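Local coordinates for protein Myo-inositol 2-dehydrogenase (Lactobacillus plantarum WCFS1, PDB 3CEA) that probably catalyses the NAD-dependent oxidation of myo-inositol to scyllo-inosose, at residues A[14-19]-A[48-53]; A[20-25]-A[296-301]; A[74-79]-A[304-309]. All coordinates share one frame; numbering follows the deposited sequence.

Interaction 1: A[14-19]-A[48-53]; sequences IGLGRL and EWAKNE. With NAD (nicotinamide-adenine-dinucleotide), chain E.
The backbones of 14-19 and 48-53 come nearest at Leu16 and Ala50, whose CA atoms lie 8.5 Å apart. Leu16 carries the contact for the loop, and its two methyls share the work. CD1 meets CB of Ala50 at 4.0 Å. CD2 comes up at the edge of the Trp49 indole, near the ring plane, with CZ3 4.5 Å away. Both touches are apolar, and no hydrogen bond crosses. Trp49 also packs on Glu21 and Arg25 of helix 20-29. The loop joins strand 9-14 to that helix, and its Gly15 and Gly17 fit the GxGxxG pattern of a Rossmann nucleotide site. A CB on Gly17 would run into O5B of the NAD, and the backbone angles of Gly15 themselves call for glycine. While Leu16 turns its side chain toward helix 44-52, its backbone N donates to NAD O3B at 3.2 Å. Arg18 N gives a nearly straight bond to O1A (3.0 Å), and Leu19 N another to O1N (3.0 Å, 178°). One amide thus serves the adenosine ribose and one serves each phosphate. The Arg18 chain bends at chi3 (59°), which brings the guanidinium back beside phosphate oxygen O2N. The same side chain forms a cation-pi contact with Phe173. With the guanidinium gone, as for an alanine here, the diphosphate would probably lose a positive charge beside O2N, and the Phe173 ring its cation. At the two ends of the cofactor, CG2 of Ile14 lies 3.7 Å from adenine C2A, and CD2 of Leu19 lies 3.5 Å from C2N of the nicotinamide.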
# COMPACT_ATOMS: atom_id res chain seq x y z
N ILE A 14 2.85 2.87 41.05
CA ILE A 14 2.70 1.47 41.45
C ILE A 14 2.76 0.62 40.18
O ILE A 14 2.02 0.88 39.23
CB ILE A 14 1.39 1.20 42.22
CG1 ILE A 14 1.22 2.20 43.37
CG2 ILE A 14 1.37 -0.24 42.74
CD1 ILE A 14 -0.19 2.23 43.96
N GLY A 15 3.64 -0.37 40.18
CA GLY A 15 3.79 -1.28 39.05
C GLY A 15 4.82 -0.80 38.04
O GLY A 15 4.77 0.35 37.59
N LEU A 16 5.75 -1.68 37.69
CA LEU A 16 6.80 -1.37 36.73
C LEU A 16 6.95 -2.47 35.68
O LEU A 16 8.04 -2.73 35.18
CB LEU A 16 8.13 -1.12 37.44
CG LEU A 16 8.24 0.05 38.43
CD1 LEU A 16 9.55 -0.02 39.20
CD2 LEU A 16 8.10 1.40 37.74
N GLY A 17 5.83 -3.11 35.34
CA GLY A 17 5.82 -4.22 34.39
C GLY A 17 5.83 -3.77 32.94
O GLY A 17 6.50 -2.80 32.58
N ARG A 18 5.06 -4.47 32.11
CA ARG A 18 4.99 -4.22 30.66
C ARG A 18 4.68 -2.76 30.32
O ARG A 18 5.29 -2.18 29.41
CB ARG A 18 3.96 -5.15 30.00
CG ARG A 18 4.41 -6.60 29.92
CD ARG A 18 3.24 -7.58 29.90
NE ARG A 18 2.32 -7.36 28.79
CZ ARG A 18 1.00 -7.22 28.91
NH1 ARG A 18 0.42 -7.28 30.10
NH2 ARG A 18 0.26 -7.03 27.83
N LEU A 19 3.74 -2.17 31.05
CA LEU A 19 3.36 -0.78 30.82
C LEU A 19 4.00 0.15 31.85
O LEU A 19 4.38 1.28 31.52
CB LEU A 19 1.84 -0.62 30.81
CG LEU A 19 1.26 0.76 30.50
CD1 LEU A 19 1.83 1.35 29.20
CD2 LEU A 19 -0.24 0.69 30.44
N GLU A 48 15.12 -2.01 41.76
CA GLU A 48 16.54 -1.68 41.62
C GLU A 48 16.80 -0.91 40.34
O GLU A 48 17.60 0.03 40.32
CB GLU A 48 17.40 -2.95 41.64
CG GLU A 48 17.57 -3.58 43.01
CD GLU A 48 18.39 -4.86 42.98
OE1 GLU A 48 18.26 -5.63 42.00
OE2 GLU A 48 19.16 -5.10 43.93
N TRP A 49 16.11 -1.31 39.27
CA TRP A 49 16.16 -0.63 37.98
C TRP A 49 15.68 0.82 38.09
O TRP A 49 16.27 1.72 37.49
CB TRP A 49 15.34 -1.40 36.94
CG TRP A 49 15.11 -0.64 35.65
CD1 TRP A 49 16.01 -0.44 34.64
CD2 TRP A 49 13.90 0.00 35.24
NE1 TRP A 49 15.44 0.29 33.64
CE2 TRP A 49 14.14 0.58 33.98
CE3 TRP A 49 12.63 0.15 35.82
CZ2 TRP A 49 13.16 1.29 33.28
CZ3 TRP A 49 11.66 0.86 35.12
CH2 TRP A 49 11.93 1.42 33.86
N ALA A 50 14.61 1.03 38.86
CA ALA A 50 14.06 2.37 39.08
C ALA A 50 15.04 3.28 39.81
O ALA A 50 15.19 4.45 39.45
CB ALA A 50 12.74 2.28 39.85
N LYS A 51 15.73 2.74 40.82
CA LYS A 51 16.73 3.49 41.57
C LYS A 51 18.01 3.76 40.76
O LYS A 51 18.46 4.90 40.67
CB LYS A 51 17.09 2.78 42.88
CG LYS A 51 16.04 2.91 43.98
CD LYS A 51 16.59 2.44 45.32
N ASN A 52 18.57 2.70 40.17
CA ASN A 52 19.88 2.78 39.51
C ASN A 52 19.87 3.40 38.12
O ASN A 52 20.79 4.14 37.76
CB ASN A 52 20.54 1.39 39.47
CG ASN A 52 20.77 0.81 40.85
OD1 ASN A 52 21.26 1.50 41.76
ND2 ASN A 52 20.43 -0.46 41.03
N GLU A 53 18.84 3.09 37.33
CA GLU A 53 18.75 3.58 35.96
C GLU A 53 17.97 4.89 35.83
O GLU A 53 18.36 5.77 35.06
CB GLU A 53 18.17 2.51 35.03
PA NAD E . 2.54 -6.57 34.54
O1A NAD E . 3.52 -6.62 33.43
O2A NAD E . 2.25 -7.92 35.07
O5B NAD E . 3.09 -5.59 35.68
C5B NAD E . 2.47 -5.53 36.95
C4B NAD E . 3.38 -4.80 37.94
O4B NAD E . 2.67 -4.46 39.12
C3B NAD E . 4.56 -5.66 38.36
O3B NAD E . 5.72 -4.86 38.28
C2B NAD E . 4.28 -6.03 39.81
O2B NAD E . 5.45 -6.08 40.59
C1B NAD E . 3.35 -4.92 40.27
N9A NAD E . 2.39 -5.40 41.29
C8A NAD E . 1.56 -6.48 41.19
N7A NAD E . 0.83 -6.58 42.33
C5A NAD E . 1.20 -5.58 43.15
C6A NAD E . 0.78 -5.22 44.43
N6A NAD E . -0.31 -5.78 44.94
N1A NAD E . 1.35 -4.12 45.05
C2A NAD E . 2.32 -3.38 44.40
N3A NAD E . 2.73 -3.74 43.12
C4A NAD E . 2.18 -4.82 42.51
O3 NAD E . 1.17 -5.88 34.05
PN NAD E . 1.15 -4.72 32.93
O1N NAD E . 2.29 -3.80 33.16
O2N NAD E . 0.97 -5.39 31.62
O5D NAD E . -0.21 -3.93 33.20
C5D NAD E . -0.60 -3.47 34.48
C4D NAD E . -1.94 -2.76 34.33
O4D NAD E . -1.93 -1.93 33.18
C3D NAD E . -3.09 -3.74 34.17
O3D NAD E . -4.12 -3.39 35.07
C2D NAD E . -3.56 -3.57 32.74
O2D NAD E . -4.95 -3.65 32.62
C1D NAD E . -3.04 -2.19 32.34
N1N NAD E . -2.67 -2.14 30.91
C2N NAD E . -3.18 -1.13 30.13
C3N NAD E . -2.85 -1.05 28.78
C7N NAD E . -3.26 0.14 27.96
O7N NAD E . -3.30 -0.00 26.56
N7N NAD E . -3.57 1.29 28.56
C4N NAD E . -2.00 -2.00 28.22
C5N NAD E . -1.48 -3.02 29.02
C6N NAD E . -1.83 -3.08 30.37

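Interaction 2: A[20-25]-A[296-301]. With NAD (nicotinamide-adenine-dinucleotide), chain E.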
# COMPACT_ATOMS: atom_id res chain seq x y z
N GLY A 20 4.12 -0.33 33.08
CA GLY A 20 4.70 0.44 34.18
C GLY A 20 6.06 1.03 33.87
O GLY A 20 6.30 2.21 34.14
N GLU A 21 6.94 0.22 33.29
CA GLU A 21 8.30 0.65 32.96
C GLU A 21 8.34 1.76 31.92
O GLU A 21 9.21 2.63 31.96
CB GLU A 21 9.18 -0.54 32.54
CG GLU A 21 8.87 -1.15 31.18
CD GLU A 21 9.89 -2.19 30.76
OE1 GLU A 21 10.33 -3.00 31.61
OE2 GLU A 21 10.27 -2.20 29.56
N ARG A 22 7.38 1.74 30.99
CA ARG A 22 7.27 2.76 29.95
C ARG A 22 6.75 4.08 30.53
O ARG A 22 7.31 5.15 30.25
CB ARG A 22 6.38 2.27 28.81
CG ARG A 22 6.44 3.12 27.55
CD ARG A 22 5.58 2.55 26.43
NE ARG A 22 6.11 1.29 25.91
CZ ARG A 22 7.09 1.19 25.01
NH1 ARG A 22 7.66 2.27 24.51
NH2 ARG A 22 7.49 -0.01 24.61
N HIS A 23 5.70 3.99 31.34
CA HIS A 23 5.16 5.14 32.08
C HIS A 23 6.22 5.81 32.95
O HIS A 23 6.31 7.03 32.98
CB HIS A 23 3.98 4.72 32.95
CG HIS A 23 2.66 4.72 32.24
ND1 HIS A 23 2.32 5.66 31.30
CD2 HIS A 23 1.59 3.89 32.36
CE1 HIS A 23 1.10 5.41 30.86
NE2 HIS A 23 0.64 4.35 31.48
N ALA A 24 7.01 4.99 33.65
CA ALA A 24 8.08 5.49 34.52
C ALA A 24 9.18 6.21 33.73
O ALA A 24 9.68 7.24 34.17
CB ALA A 24 8.67 4.35 35.34
N ARG A 25 9.54 5.66 32.58
CA ARG A 25 10.52 6.28 31.68
C ARG A 25 10.05 7.65 31.20
O ARG A 25 10.82 8.61 31.25
CB ARG A 25 10.81 5.37 30.48
CG ARG A 25 11.75 4.21 30.78
CD ARG A 25 12.09 3.46 29.50
NE ARG A 25 13.04 2.37 29.73
CZ ARG A 25 12.72 1.08 29.74
NH1 ARG A 25 11.47 0.69 29.53
NH2 ARG A 25 13.67 0.17 29.96
N THR A 296 3.63 7.66 21.92
CA THR A 296 3.30 9.09 21.97
C THR A 296 1.98 9.35 22.70
O THR A 296 1.90 10.26 23.53
CB THR A 296 3.26 9.71 20.55
OG1 THR A 296 4.43 9.35 19.82
CG2 THR A 296 3.17 11.23 20.63
N ALA A 297 0.96 8.55 22.40
CA ALA A 297 -0.34 8.65 23.06
C ALA A 297 -0.24 8.46 24.58
O ALA A 297 -0.89 9.17 25.34
CB ALA A 297 -1.34 7.66 22.46
N PHE A 298 0.59 7.50 25.00
CA PHE A 298 0.87 7.27 26.42
C PHE A 298 1.54 8.49 27.06
O PHE A 298 1.22 8.84 28.20
CB PHE A 298 1.79 6.06 26.60
CG PHE A 298 1.08 4.74 26.50
CD1 PHE A 298 -0.01 4.45 27.30
CD2 PHE A 298 1.55 3.76 25.61
CE1 PHE A 298 -0.65 3.21 27.22
CE2 PHE A 298 0.91 2.52 25.52
CZ PHE A 298 -0.19 2.25 26.32
N THR A 299 2.46 9.11 26.34
CA THR A 299 3.14 10.30 26.82
C THR A 299 2.15 11.46 26.90
O THR A 299 2.03 12.11 27.94
CB THR A 299 4.34 10.66 25.92
OG1 THR A 299 5.30 9.60 25.96
CG2 THR A 299 5.03 11.95 26.38
N ASP A 300 1.41 11.69 25.81
CA ASP A 300 0.47 12.80 25.74
C ASP A 300 -0.66 12.74 26.78
O ASP A 300 -1.07 13.78 27.31
CB ASP A 300 -0.10 12.94 24.32
CG ASP A 300 0.93 13.46 23.31
OD1 ASP A 300 2.02 13.93 23.73
OD2 ASP A 300 0.66 13.41 22.09
N GLU A 301 -1.14 11.53 27.09
CA GLU A 301 -2.20 11.36 28.09
C GLU A 301 -1.73 11.63 29.51
O GLU A 301 -2.46 12.22 30.31
CB GLU A 301 -2.85 9.97 28.00
CG GLU A 301 -1.99 8.82 28.52
CD GLU A 301 -2.79 7.57 28.83
OE1 GLU A 301 -4.04 7.63 28.85
OE2 GLU A 301 -2.15 6.52 29.06
PA NAD E . 2.54 -6.57 34.54
O1A NAD E . 3.52 -6.62 33.43
O2A NAD E . 2.25 -7.92 35.07
O5B NAD E . 3.09 -5.59 35.68
C5B NAD E . 2.47 -5.53 36.95
C4B NAD E . 3.38 -4.80 37.94
O4B NAD E . 2.67 -4.46 39.12
C3B NAD E . 4.56 -5.66 38.36
O3B NAD E . 5.72 -4.86 38.28
C2B NAD E . 4.28 -6.03 39.81
O2B NAD E . 5.45 -6.08 40.59
C1B NAD E . 3.35 -4.92 40.27
N9A NAD E . 2.39 -5.40 41.29
C8A NAD E . 1.56 -6.48 41.19
N7A NAD E . 0.83 -6.58 42.33
C5A NAD E . 1.20 -5.58 43.15
C6A NAD E . 0.78 -5.22 44.43
N6A NAD E . -0.31 -5.78 44.94
N1A NAD E . 1.35 -4.12 45.05
C2A NAD E . 2.32 -3.38 44.40
N3A NAD E . 2.73 -3.74 43.12
C4A NAD E . 2.18 -4.82 42.51
O3 NAD E . 1.17 -5.88 34.05
PN NAD E . 1.15 -4.72 32.93
O1N NAD E . 2.29 -3.80 33.16
O2N NAD E . 0.97 -5.39 31.62
O5D NAD E . -0.21 -3.93 33.20
C5D NAD E . -0.60 -3.47 34.48
C4D NAD E . -1.94 -2.76 34.33
O4D NAD E . -1.93 -1.93 33.18
C3D NAD E . -3.09 -3.74 34.17
O3D NAD E . -4.12 -3.39 35.07
C2D NAD E . -3.56 -3.57 32.74
O2D NAD E . -4.95 -3.65 32.62
C1D NAD E . -3.04 -2.19 32.34
N1N NAD E . -2.67 -2.14 30.91
C2N NAD E . -3.18 -1.13 30.13
C3N NAD E . -2.85 -1.05 28.78
C7N NAD E . -3.26 0.14 27.96
O7N NAD E . -3.30 -0.00 26.56
N7N NAD E . -3.57 1.29 28.56
C4N NAD E . -2.00 -2.00 28.22
C5N NAD E . -1.48 -3.02 29.02
C6N NAD E . -1.83 -3.08 30.37
O HOH W 1 3.22 7.60 29.54
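Arg22 is the first residue of 20-25 to reach the other helix: its CD sits 4.3 Å from CD2 of Phe298. Only this aliphatic part touches 296-301; the guanidinium goes on to salt bridges with Asp295 and Glu292. His23 follows and makes the main contact. Its CG is anti to the carbonyl carbon (chi1 -85°), which swings the ring to Phe298. Its CE1 lies 3.9 Å from CD1 of Phe298, with the ring planes at 86° and the centroids 5.5 Å apart. Glu301 OE2 comes to the imidazole edge, in plane, 3.9 Å from the same CE1. ND1 is 2.8 Å from a water, which donates a weak bond to Phe298 O. NE2 is hydrogen-bonded to Glu101, itself a partner of the NAD, and this should limit rotation of the ring. Phe298 in turn brings its own edge to the carboxamide, with CE1 3.7 Å from NAD N7N. Further on, Arg25 NH1 makes a salt bridge back to Glu21 OE2. The helix segments cross at -57°, their axes 10.3 Å apart. Helix 20-29, which follows the glycine-rich loop of the Rossmann domain, thus lies between helix 44-52 and helix 295-311 from far along the chain, while Val78 beyond strand 74-77 touches His23.

Interaction 3: A[74-79]-A[304-309]. With NAD (nicotinamide-adenine-dinucleotide), chain E.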
# COMPACT_ATOMS: atom_id res chain seq x y z
N ALA A 74 0.43 13.27 43.45
CA ALA A 74 -0.22 12.38 42.50
C ALA A 74 0.37 10.97 42.49
O ALA A 74 1.54 10.77 42.85
CB ALA A 74 -0.18 12.98 41.10
N ILE A 75 -0.44 10.01 42.07
CA ILE A 75 -0.01 8.62 41.98
C ILE A 75 -0.44 8.00 40.64
O ILE A 75 -1.50 8.34 40.10
CB ILE A 75 -0.50 7.78 43.19
CG1 ILE A 75 0.24 6.44 43.27
CG2 ILE A 75 -2.03 7.60 43.16
CD1 ILE A 75 0.25 5.82 44.66
N PHE A 76 0.40 7.11 40.12
CA PHE A 76 0.10 6.37 38.89
C PHE A 76 -0.03 4.88 39.20
O PHE A 76 0.94 4.24 39.61
CB PHE A 76 1.19 6.62 37.84
CG PHE A 76 1.26 8.05 37.37
CD1 PHE A 76 2.01 8.99 38.07
CD2 PHE A 76 0.57 8.46 36.24
CE1 PHE A 76 2.08 10.31 37.65
CE2 PHE A 76 0.63 9.78 35.80
CZ PHE A 76 1.38 10.71 36.51
N ILE A 77 -1.23 4.35 39.02
CA ILE A 77 -1.49 2.94 39.30
C ILE A 77 -1.42 2.11 38.01
O ILE A 77 -2.34 2.10 37.20
CB ILE A 77 -2.84 2.74 40.04
CG1 ILE A 77 -2.85 3.52 41.36
CG2 ILE A 77 -3.10 1.25 40.30
CD1 ILE A 77 -4.24 3.79 41.93
N VAL A 78 -0.29 1.43 37.85
CA VAL A 78 -0.06 0.50 36.74
C VAL A 78 0.18 -0.91 37.30
O VAL A 78 1.00 -1.67 36.79
CB VAL A 78 1.12 0.95 35.84
CG1 VAL A 78 0.97 0.38 34.43
CG2 VAL A 78 1.23 2.47 35.78
N ALA A 79 -0.54 -1.22 38.37
CA ALA A 79 -0.58 -2.57 38.94
C ALA A 79 -1.71 -3.35 38.26
O ALA A 79 -2.51 -2.74 37.56
CB ALA A 79 -0.79 -2.49 40.45
N ASP A 304 -1.30 15.25 29.85
CA ASP A 304 -2.63 15.83 30.01
C ASP A 304 -3.11 15.72 31.46
O ASP A 304 -3.68 16.67 32.00
CB ASP A 304 -3.64 15.18 29.06
CG ASP A 304 -5.02 15.82 29.14
OD1 ASP A 304 -5.13 17.06 28.99
OD2 ASP A 304 -6.01 15.07 29.34
N PHE A 305 -2.85 14.57 32.08
CA PHE A 305 -3.17 14.35 33.50
C PHE A 305 -2.41 15.31 34.40
O PHE A 305 -3.00 15.91 35.31
CB PHE A 305 -2.87 12.89 33.90
CG PHE A 305 -2.91 12.65 35.38
CD1 PHE A 305 -4.12 12.50 36.05
CD2 PHE A 305 -1.72 12.55 36.11
CE1 PHE A 305 -4.15 12.28 37.42
CE2 PHE A 305 -1.75 12.32 37.48
CZ PHE A 305 -2.96 12.18 38.14
N VAL A 306 -1.11 15.45 34.16
CA VAL A 306 -0.26 16.36 34.93
C VAL A 306 -0.75 17.80 34.80
O VAL A 306 -0.87 18.51 35.81
CB VAL A 306 1.24 16.22 34.52
CG1 VAL A 306 2.08 17.35 35.10
CG2 VAL A 306 1.79 14.88 34.98
N ASN A 307 -1.06 18.21 33.57
CA ASN A 307 -1.66 19.52 33.31
C ASN A 307 -3.00 19.68 34.03
O ASN A 307 -3.29 20.74 34.59
CB ASN A 307 -1.85 19.75 31.81
CG ASN A 307 -0.54 19.78 31.04
OD1 ASN A 307 0.50 20.21 31.56
ND2 ASN A 307 -0.58 19.34 29.78
N ASN A 308 -3.81 18.62 34.00
CA ASN A 308 -5.12 18.61 34.65
C ASN A 308 -5.03 18.83 36.16
O ASN A 308 -5.84 19.58 36.72
CB ASN A 308 -5.87 17.31 34.34
CG ASN A 308 -6.50 17.31 32.95
OD1 ASN A 308 -6.49 18.32 32.25
ND2 ASN A 308 -7.05 16.17 32.55
N VAL A 309 -4.06 18.19 36.80
CA VAL A 309 -3.82 18.37 38.24
C VAL A 309 -3.41 19.82 38.54
O VAL A 309 -3.91 20.43 39.48
CB VAL A 309 -2.77 17.38 38.80
CG1 VAL A 309 -2.51 17.62 40.28
CG2 VAL A 309 -3.21 15.93 38.58
PA NAD E . 2.54 -6.57 34.54
O1A NAD E . 3.52 -6.62 33.43
O2A NAD E . 2.25 -7.92 35.07
O5B NAD E . 3.09 -5.59 35.68
C5B NAD E . 2.47 -5.53 36.95
C4B NAD E . 3.38 -4.80 37.94
O4B NAD E . 2.67 -4.46 39.12
C3B NAD E . 4.56 -5.66 38.36
O3B NAD E . 5.72 -4.86 38.28
C2B NAD E . 4.28 -6.03 39.81
O2B NAD E . 5.45 -6.08 40.59
C1B NAD E . 3.35 -4.92 40.27
N9A NAD E . 2.39 -5.40 41.29
C8A NAD E . 1.56 -6.48 41.19
N7A NAD E . 0.83 -6.58 42.33
C5A NAD E . 1.20 -5.58 43.15
C6A NAD E . 0.78 -5.22 44.43
N6A NAD E . -0.31 -5.78 44.94
N1A NAD E . 1.35 -4.12 45.05
C2A NAD E . 2.32 -3.38 44.40
N3A NAD E . 2.73 -3.74 43.12
C4A NAD E . 2.18 -4.82 42.51
O3 NAD E . 1.17 -5.88 34.05
PN NAD E . 1.15 -4.72 32.93
O1N NAD E . 2.29 -3.80 33.16
O2N NAD E . 0.97 -5.39 31.62
O5D NAD E . -0.21 -3.93 33.20
C5D NAD E . -0.60 -3.47 34.48
C4D NAD E . -1.94 -2.76 34.33
O4D NAD E . -1.93 -1.93 33.18
C3D NAD E . -3.09 -3.74 34.17
O3D NAD E . -4.12 -3.39 35.07
C2D NAD E . -3.56 -3.57 32.74
O2D NAD E . -4.95 -3.65 32.62
C1D NAD E . -3.04 -2.19 32.34
N1N NAD E . -2.67 -2.14 30.91
C2N NAD E . -3.18 -1.13 30.13
C3N NAD E . -2.85 -1.05 28.78
C7N NAD E . -3.26 0.14 27.96
O7N NAD E . -3.30 -0.00 26.56
N7N NAD E . -3.57 1.29 28.56
C4N NAD E . -2.00 -2.00 28.22
C5N NAD E . -1.48 -3.02 29.02
C6N NAD E . -1.83 -3.08 30.37
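Phe76 and Phe305 run past one another in opposite senses, and the outer end of the Phe76 ring meets one side of Phe305. The planes are turned 71° apart and the centroids are 5.2 Å apart. The far end of the Phe76 ring does the touching: CZ lies 3.6 Å from CD2 of Phe305, and CE2 of Phe76 is just as near CD2 of Phe305. Phe305 has CG anti to its backbone N (chi1 168°), and its ring extends from the helix toward the strand. It meets Ala74 as well, whose CB comes to the ring edge 4.0 Å from CE2. On one face of the Phe305 ring lies Val309 CG2 from the next helical turn, 3.8 Å above the plane and offset toward the rim. Val306 CG2 makes a looser touch at the edge of the Phe76 ring, 4.5 Å from CZ. Phe99 of the adjacent strand completes the aromatic group: it packs edge-to-face with Phe305 and also meets Phe76. The contact is apolar throughout. The strand and helix segments run nearly antiparallel, their axes 10.8 Å apart. Ile75 points away from helix 295-311 and packs on Ala91 of helix 84-93, so the strand has a helix on both faces. Past the strand end, Ala79 O accepts a 3.0 Å bond from NAD O3D and one from His84. This is a central strand of a parallel Rossmann sheet, covered by a helix from far along the chain and leading at its C-terminal end into the dinucleotide site.

All three contacts are largely buried, and all three have a segment that touches NAD. Interaction 1 lies farthest from the chain's centre, and its Trp49 is partly exposed. Interactions 2 and 3 share helix 295-311, which meets helix 20-29 near the nicotinamide and strand 74-77 farther along. Interaction 3 is purely apolar sheet-to-helix packing. Interaction 2, beside the cofactor, mixes an aromatic pair with a water and charged groups. Interaction 1 has a small apolar contact, while its backbone amides hold the cofactor. The backbone of Ile14 is hydrogen-bonded to Phe76 of strand 74-77 and to Val78 just beyond it, and Leu19 packs on Phe298 of interaction 2.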